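Local atomic coordinates of exoribonuclease II, mitochondrial (Candida glabrata, PDB entry 6F3H), a protein that probably degrades RNA from the 3' end as a magnesium-binding exoribonuclease II of the RNB family, working within the mitochondrial RNA degradosome mtEXO. Residues A217-W220 with G221-Q225; E308-A311 with V312-T315; V570-G573 with D574-K578. The protein carries 1 engineered substitution. One frame throughout, in Å; residues are numbered along the deposited sequence.

Contact 1 of 3, residues A217-W220 with G221-Q225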
loop_
_atom_site.group_PDB
_atom_site.type_symbol
_atom_site.label_atom_id
_atom_site.label_comp_id
_atom_site.label_asym_id
_atom_site.label_seq_id
_atom_site.Cartn_x
_atom_site.Cartn_y
_atom_site.Cartn_z
ATOM N N ALA A 217 8.256 14.669 -19.386
ATOM C CA ALA A 217 9.711 14.752 -19.514
ATOM C C ALA A 217 10.415 14.359 -18.221
ATOM O O ALA A 217 11.454 13.698 -18.256
ATOM C CB ALA A 217 10.124 16.166 -19.930
ATOM N N THR A 218 9.870 14.754 -17.070
ATOM C CA THR A 218 10.528 14.414 -15.821
ATOM C C THR A 218 10.524 12.918 -15.606
ATOM O O THR A 218 11.537 12.338 -15.203
ATOM C CB THR A 218 9.826 15.098 -14.648
ATOM O OG1 THR A 218 9.529 16.452 -14.969
ATOM C CG2 THR A 218 10.693 15.091 -13.450
ATOM N N TYR A 219 9.399 12.276 -15.905
ATOM C CA TYR A 219 9.320 10.831 -15.818
ATOM C C TYR A 219 10.411 10.193 -16.654
ATOM O O TYR A 219 11.233 9.405 -16.171
ATOM C CB TYR A 219 7.961 10.378 -16.328
ATOM C CG TYR A 219 7.893 8.893 -16.382
ATOM C CD1 TYR A 219 7.935 8.174 -15.212
ATOM C CD2 TYR A 219 7.838 8.196 -17.586
ATOM C CE1 TYR A 219 7.894 6.808 -15.210
ATOM C CE2 TYR A 219 7.797 6.794 -17.599
ATOM C CZ TYR A 219 7.826 6.109 -16.393
ATOM O OH TYR A 219 7.781 4.729 -16.328
ATOM N N TRP A 220 10.436 10.554 -17.921
ATOM C CA TRP A 220 11.466 10.092 -18.831
ATOM C C TRP A 220 12.862 10.394 -18.310
ATOM O O TRP A 220 13.763 9.555 -18.411
ATOM C CB TRP A 220 11.251 10.760 -20.179
ATOM C CG TRP A 220 10.140 10.159 -20.945
ATOM C CD1 TRP A 220 9.609 8.918 -20.763
ATOM C CD2 TRP A 220 9.467 10.726 -22.079
ATOM N NE1 TRP A 220 8.619 8.688 -21.692
ATOM C CE2 TRP A 220 8.512 9.782 -22.512
ATOM C CE3 TRP A 220 9.574 11.941 -22.768
ATOM C CZ2 TRP A 220 7.664 10.016 -23.595
ATOM C CZ3 TRP A 220 8.733 12.173 -23.853
ATOM C CH2 TRP A 220 7.790 11.212 -24.254
ATOM N N GLY A 221 13.078 11.596 -17.793
ATOM C CA GLY A 221 14.389 11.914 -17.260
ATOM C C GLY A 221 14.769 10.984 -16.128
ATOM O O GLY A 221 15.914 10.531 -16.030
ATOM N N VAL A 222 13.801 10.666 -15.272
ATOM C CA VAL A 222 14.075 9.795 -14.144
ATOM C C VAL A 222 14.344 8.381 -14.621
ATOM O O VAL A 222 15.283 7.728 -14.159
ATOM C CB VAL A 222 12.913 9.857 -13.146
ATOM C CG1 VAL A 222 13.065 8.833 -12.072
ATOM C CG2 VAL A 222 12.897 11.194 -12.527
ATOM N N ARG A 223 13.562 7.882 -15.575
ATOM C CA ARG A 223 13.859 6.534 -16.038
ATOM C C ARG A 223 15.258 6.464 -16.596
ATOM O O ARG A 223 15.954 5.465 -16.401
ATOM C CB ARG A 223 12.854 6.075 -17.077
ATOM C CG ARG A 223 11.487 6.201 -16.563
ATOM C CD ARG A 223 11.229 5.028 -15.630
ATOM N NE ARG A 223 10.715 3.867 -16.337
ATOM C CZ ARG A 223 11.375 2.734 -16.481
ATOM N NH1 ARG A 223 12.592 2.611 -15.966
ATOM N NH2 ARG A 223 10.810 1.732 -17.139
ATOM N N GLU A 224 15.703 7.547 -17.236
ATOM C CA GLU A 224 17.058 7.594 -17.755
ATOM C C GLU A 224 18.067 7.648 -16.617
ATOM O O GLU A 224 18.919 6.763 -16.493
ATOM C CB GLU A 224 17.211 8.779 -18.719
ATOM C CG GLU A 224 17.006 8.354 -20.187
ATOM C CD GLU A 224 17.138 9.476 -21.221
ATOM O OE1 GLU A 224 16.370 9.468 -22.219
ATOM O OE2 GLU A 224 18.021 10.344 -21.058
ATOM N N GLN A 225 17.940 8.613 -15.719
ATOM C CA GLN A 225 18.932 8.629 -14.652
ATOM C C GLN A 225 18.761 7.472 -13.667
ATOM O O GLN A 225 19.649 7.252 -12.842
ATOM C CB GLN A 225 18.894 9.974 -13.954
ATOM C CG GLN A 225 18.967 11.113 -14.924
ATOM C CD GLN A 225 19.469 12.364 -14.264
ATOM O OE1 GLN A 225 19.325 12.543 -13.054
ATOM N NE2 GLN A 225 20.094 13.227 -15.042
#
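Tyr219 and Arg223, one helical turn apart on helix 212-226, lie side by side with their side chains pointing the same way. The tyrosine has CG anti to the backbone N (chi1 174°); its ring stands out from the helix beside the carbonyl carbon, and its end comes alongside the bent chain of Arg223. That chain turns at both chi2 and chi3 and meets the ring in two ways. Its CG sits over one face, 3.9 Å from the centroid of the Tyr219 ring and displaced toward the rim, a CH-pi contact. Further out, the bend brings NE of Arg223 to 3.1 Å from OH of Tyr219, where NE is the donor of a hydrogen bond well short of straight. The ring and guanidinium planes are 65° apart. Tyr219 OH lies at the guanidinium edge, slightly (17°) out of its plane. Beneath the pair, Arg223 N donates to Tyr219 O at 2.8 Å, an ordinary helix bond. NH1 of Arg223 is bonded to Gln226, while the Tyr219 ring also packs on Leu41, Ile82 and Leu83 of the small antiparallel sheet. The chemistry therefore joins an apolar ring contact to a polar grip at its end: the aliphatic part of the arginine faces the ring, and its partly exposed cationic group would probably polarise the phenol oxygen that accepts from NE.

Contact 2 of 3, residues E308-A311 with V312-T315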
loop_
_atom_site.group_PDB
_atom_site.type_symbol
_atom_site.label_atom_id
_atom_site.label_comp_id
_atom_site.label_asym_id
_atom_site.label_seq_id
_atom_site.Cartn_x
_atom_site.Cartn_y
_atom_site.Cartn_z
ATOM N N GLU A 308 17.515 -4.101 -9.782
ATOM C CA GLU A 308 16.994 -4.903 -10.877
ATOM C C GLU A 308 16.760 -4.068 -12.139
ATOM O O GLU A 308 16.487 -4.645 -13.192
ATOM C CB GLU A 308 15.720 -5.635 -10.423
ATOM N N GLU A 309 16.901 -2.739 -12.079
ATOM C CA GLU A 309 16.682 -1.884 -13.241
ATOM C C GLU A 309 17.967 -1.358 -13.893
ATOM O O GLU A 309 17.873 -0.587 -14.851
ATOM C CB GLU A 309 15.792 -0.684 -12.844
ATOM N N ASN A 310 19.161 -1.729 -13.408
ATOM C CA ASN A 310 20.421 -1.292 -14.019
ATOM C C ASN A 310 20.926 -2.422 -14.915
ATOM O O ASN A 310 21.301 -3.496 -14.430
ATOM C CB ASN A 310 21.458 -0.914 -12.964
ATOM C CG ASN A 310 22.748 -0.425 -13.574
ATOM O OD1 ASN A 310 23.411 -1.146 -14.316
ATOM N ND2 ASN A 310 23.153 0.779 -13.210
ATOM N N ALA A 311 20.957 -2.171 -16.219
ATOM C CA ALA A 311 21.137 -3.253 -17.174
ATOM C C ALA A 311 22.596 -3.668 -17.304
ATOM O O ALA A 311 22.891 -4.819 -17.659
ATOM C CB ALA A 311 20.575 -2.830 -18.517
ATOM N N VAL A 312 23.509 -2.732 -17.084
ATOM C CA VAL A 312 24.911 -3.085 -16.985
ATOM C C VAL A 312 25.104 -4.136 -15.920
ATOM O O VAL A 312 25.725 -5.181 -16.144
ATOM C CB VAL A 312 25.731 -1.838 -16.650
ATOM C CG1 VAL A 312 27.144 -2.222 -16.328
ATOM C CG2 VAL A 312 25.660 -0.874 -17.777
ATOM N N LEU A 313 24.564 -3.866 -14.740
ATOM C CA LEU A 313 24.733 -4.782 -13.635
ATOM C C LEU A 313 24.115 -6.123 -13.944
ATOM O O LEU A 313 24.661 -7.162 -13.566
ATOM C CB LEU A 313 24.114 -4.181 -12.381
ATOM C CG LEU A 313 24.759 -2.858 -11.987
ATOM C CD1 LEU A 313 24.061 -2.237 -10.849
ATOM C CD2 LEU A 313 26.182 -3.049 -11.657
ATOM N N THR A 314 23.018 -6.131 -14.684
ATOM C CA THR A 314 22.447 -7.409 -15.064
ATOM C C THR A 314 23.393 -8.160 -15.985
ATOM O O THR A 314 23.559 -9.378 -15.873
ATOM C CB THR A 314 21.111 -7.202 -15.746
ATOM O OG1 THR A 314 20.303 -6.338 -14.940
ATOM C CG2 THR A 314 20.430 -8.531 -15.884
ATOM N N THR A 315 24.043 -7.447 -16.896
ATOM C CA THR A 315 24.983 -8.117 -17.779
ATOM C C THR A 315 26.158 -8.657 -16.991
ATOM O O THR A 315 26.565 -9.804 -17.177
ATOM C CB THR A 315 25.458 -7.166 -18.865
ATOM O OG1 THR A 315 24.434 -7.029 -19.856
ATOM C CG2 THR A 315 26.679 -7.728 -19.509
#
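Asn310 reaches forward onto Leu313, three residues later, at the start of helix 311-322. Its first atom, CB, packs against the leucine branch, 3.6 Å from CD1 of Leu313. CG of Asn310 follows, lying 3.5 Å from the same Leu313 CD1, so the amide carbon rests on a methyl group. The first torsion, with CG anti to the backbone N (chi1 -178°) and beside the carbonyl carbon, puts CG on the side where the helix begins; the turn about the CB-CG bond then presents OD1 to Leu313 N. At the tip the two branches part. OD1 accepts from the backbone of the first turn, with Leu313 N at 3.0 Å from Asn310 OD1 and an N-H...O angle of 166°, a nearly straight bond, although the donor is tilted from the carbonyl plane of the amide. ND2, the other branch, lies near Asn229 OD1. Leu313 in turn packs on Tyr258 and Ile262 of helix 251-281. The main-chain oxygen of Asn310 is held twice by one residue: Thr314 N lies 3.2 Å from Asn310 O and in the carbonyl plane, and Thr314 OG1 donates to Asn310 O at 3.1 Å, from 40° out of that plane. Ahead of the cap, Glu309 O accepts from Gln227. Side-chain acceptance of the amide three residues on, from the residue just before the first helical one, is the geometry of an asparagine N-cap.

Contact 3 of 3, residues V570-G573 with D574-K578. With nucleotides of chain C.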
loop_
_atom_site.group_PDB
_atom_site.type_symbol
_atom_site.label_atom_id
_atom_site.label_comp_id
_atom_site.label_asym_id
_atom_site.label_seq_id
_atom_site.Cartn_x
_atom_site.Cartn_y
_atom_site.Cartn_z
ATOM N N VAL A 570 -21.077 -2.974 -0.653
ATOM C CA VAL A 570 -20.642 -4.146 -1.386
ATOM C C VAL A 570 -19.725 -4.957 -0.489
ATOM O O VAL A 570 -18.590 -4.547 -0.190
ATOM C CB VAL A 570 -19.924 -3.762 -2.670
ATOM C CG1 VAL A 570 -19.421 -5.018 -3.336
ATOM C CG2 VAL A 570 -20.831 -2.913 -3.550
ATOM N N VAL A 571 -20.187 -6.133 -0.114
ATOM C CA VAL A 571 -19.535 -6.930 0.906
ATOM C C VAL A 571 -19.251 -8.323 0.365
ATOM O O VAL A 571 -20.083 -8.914 -0.333
ATOM C CB VAL A 571 -20.407 -6.983 2.169
ATOM C CG1 VAL A 571 -19.566 -7.473 3.320
ATOM C CG2 VAL A 571 -21.006 -5.588 2.462
ATOM N N PHE A 572 -18.075 -8.848 0.683
ATOM C CA PHE A 572 -17.649 -10.056 0.004
ATOM C C PHE A 572 -17.998 -11.321 0.757
ATOM O O PHE A 572 -17.926 -11.388 1.985
ATOM C CB PHE A 572 -16.150 -10.069 -0.246
ATOM C CG PHE A 572 -15.707 -9.104 -1.289
ATOM C CD1 PHE A 572 -16.629 -8.427 -2.054
ATOM C CD2 PHE A 572 -14.365 -8.917 -1.539
ATOM C CE1 PHE A 572 -16.219 -7.556 -3.009
ATOM C CE2 PHE A 572 -13.949 -8.058 -2.516
ATOM C CZ PHE A 572 -14.876 -7.373 -3.245
ATOM N N GLY A 573 -18.271 -12.353 -0.033
ATOM C CA GLY A 573 -18.512 -13.717 0.369
ATOM C C GLY A 573 -17.312 -14.525 0.809
ATOM O O GLY A 573 -16.401 -14.009 1.470
ATOM N N ASP A 574 -17.335 -15.810 0.439
ATOM C CA ASP A 574 -16.390 -16.842 0.846
ATOM C C ASP A 574 -15.237 -17.039 -0.129
ATOM O O ASP A 574 -15.336 -16.768 -1.329
ATOM C CB ASP A 574 -17.089 -18.201 0.925
ATOM C CG ASP A 574 -18.010 -18.322 2.075
ATOM O OD1 ASP A 574 -17.781 -17.628 3.085
ATOM O OD2 ASP A 574 -18.962 -19.123 1.956
ATOM N N GLY A 575 -14.165 -17.620 0.403
ATOM C CA GLY A 575 -13.010 -18.000 -0.367
ATOM C C GLY A 575 -12.008 -16.902 -0.591
ATOM O O GLY A 575 -10.928 -17.183 -1.108
ATOM N N PHE A 576 -12.295 -15.683 -0.155
ATOM C CA PHE A 576 -11.513 -14.541 -0.598
ATOM C C PHE A 576 -10.146 -14.427 0.057
ATOM O O PHE A 576 -9.207 -13.927 -0.580
ATOM C CB PHE A 576 -12.323 -13.280 -0.364
ATOM C CG PHE A 576 -13.314 -13.024 -1.438
ATOM C CD1 PHE A 576 -14.341 -13.915 -1.652
ATOM C CD2 PHE A 576 -13.244 -11.894 -2.224
ATOM C CE1 PHE A 576 -15.275 -13.699 -2.647
ATOM C CE2 PHE A 576 -14.183 -11.667 -3.212
ATOM C CZ PHE A 576 -15.201 -12.569 -3.417
ATOM N N ASN A 577 -9.982 -14.877 1.290
ATOM C CA ASN A 577 -8.685 -14.749 1.953
ATOM C C ASN A 577 -8.315 -16.101 2.523
ATOM O O ASN A 577 -8.432 -16.341 3.728
ATOM C CB ASN A 577 -8.709 -13.676 3.006
ATOM C CG ASN A 577 -8.819 -12.285 2.409
ATOM O OD1 ASN A 577 -9.786 -11.564 2.665
ATOM N ND2 ASN A 577 -7.829 -11.905 1.597
ATOM N N LYS A 578 -7.866 -16.982 1.645
ATOM C CA LYS A 578 -7.379 -18.287 2.038
ATOM C C LYS A 578 -5.870 -18.359 1.846
ATOM O O LYS A 578 -5.279 -17.620 1.054
ATOM C CB LYS A 578 -8.110 -19.371 1.244
ATOM C CG LYS A 578 -9.661 -19.289 1.365
ATOM C CD LYS A 578 -10.160 -19.617 2.783
ATOM C CE LYS A 578 -11.310 -18.707 3.298
ATOM N NZ LYS A 578 -12.710 -19.186 3.048
ATOM P P G C 2 -8.233 -2.859 -2.782
ATOM O OP1 G C 2 -7.715 -1.487 -2.468
ATOM O OP2 G C 2 -7.596 -4.146 -2.377
ATOM O "O5'" G C 2 -9.716 -3.010 -2.251
ATOM C "C5'" G C 2 -10.735 -2.160 -2.735
ATOM C "C4'" G C 2 -12.008 -2.329 -1.954
ATOM O "O4'" G C 2 -12.613 -3.605 -2.247
ATOM C "C3'" G C 2 -11.867 -2.328 -0.450
ATOM O "O3'" G C 2 -11.752 -1.016 0.047
ATOM C "C2'" G C 2 -13.126 -3.050 -0.006
ATOM O "O2'" G C 2 -14.250 -2.191 -0.032
ATOM C "C1'" G C 2 -13.288 -4.081 -1.114
ATOM N N9 G C 2 -12.625 -5.315 -0.756
ATOM C C8 G C 2 -11.420 -5.680 -1.288
ATOM N N7 G C 2 -11.024 -6.812 -0.812
ATOM C C5 G C 2 -12.034 -7.170 0.069
ATOM C C6 G C 2 -12.130 -8.313 0.868
ATOM O O6 G C 2 -11.284 -9.210 0.909
ATOM N N1 G C 2 -13.314 -8.329 1.635
ATOM C C2 G C 2 -14.308 -7.354 1.640
ATOM N N2 G C 2 -15.374 -7.581 2.463
ATOM N N3 G C 2 -14.213 -6.255 0.870
ATOM C C4 G C 2 -13.059 -6.254 0.133
#
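Phe572 and Phe576 belong to a loop of the RNB domain that lines the path of the bound RNA, between helix 543-567 and strand 580-584. The evidence is that the Phe572 ring has a neighbour over each of its two faces. Over one lies CE2 of Phe576; over the opposite one lies the guanine of G2 of chain C, with N3 the atom above the ring, displaced toward its rim. CE2 of Phe572 lies under the middle of the base, 3.3 Å from C4 of G2 of chain C. Nearer the backbone, CB of Phe572 lies 3.8 Å from C2 of the same base.

The two phenylalanine side chains cross at about a right angle, and their rings are inclined at 37°, with centroids of Phe572 and Phe576 4.7 Å apart. This is an oblique pair. Beside it runs a CH-pi contact in which CB of Phe572 stands over the face of the Phe576 ring, 4.0 Å from its centroid. Phe572 has CG beside the backbone N (chi1 -71°), a setting that puts the ring between the base and the second phenylalanine. The chain turns back between them through Gly575, whose phi is positive (85°), and on the way CD1 of Phe576 comes to 3.7 Å from Gly573 O.

Phe576 is buried and packs on Leu663 and Ile666 of helix 663-670, whereas Asn577 packs on an adenine base of the RNA. No hydrogen bond joins 570-573 to 574-578; the contact is apolar. The guanine meets Phe572 by van der Waals contact over a ring face. Such contact through an apolar ring would by itself be little sensitive to which base is present, consistent with an exoribonuclease.

Contacts 1 and 2 are neighbours in space, whereas contact 3 stands apart from both. The centres of 217-225 and 308-315 are 17 Å from each other, with nearest atoms about 6 Å apart and no touch; the end of helix 212-226 and Gln227 just beyond it connect the two regions, since Gln227 bonds to Glu309. Contact 3 has its centre about 40 Å from each of the others, and it lies across the chain's centre from contact 1. Of the three, contact 3 is the one at the RNA; the nearest atoms of contacts 1 and 2 are about 17 and 20 Å from the bound RNA. All three lie away from the magnesium site of Asp401 and Asp410.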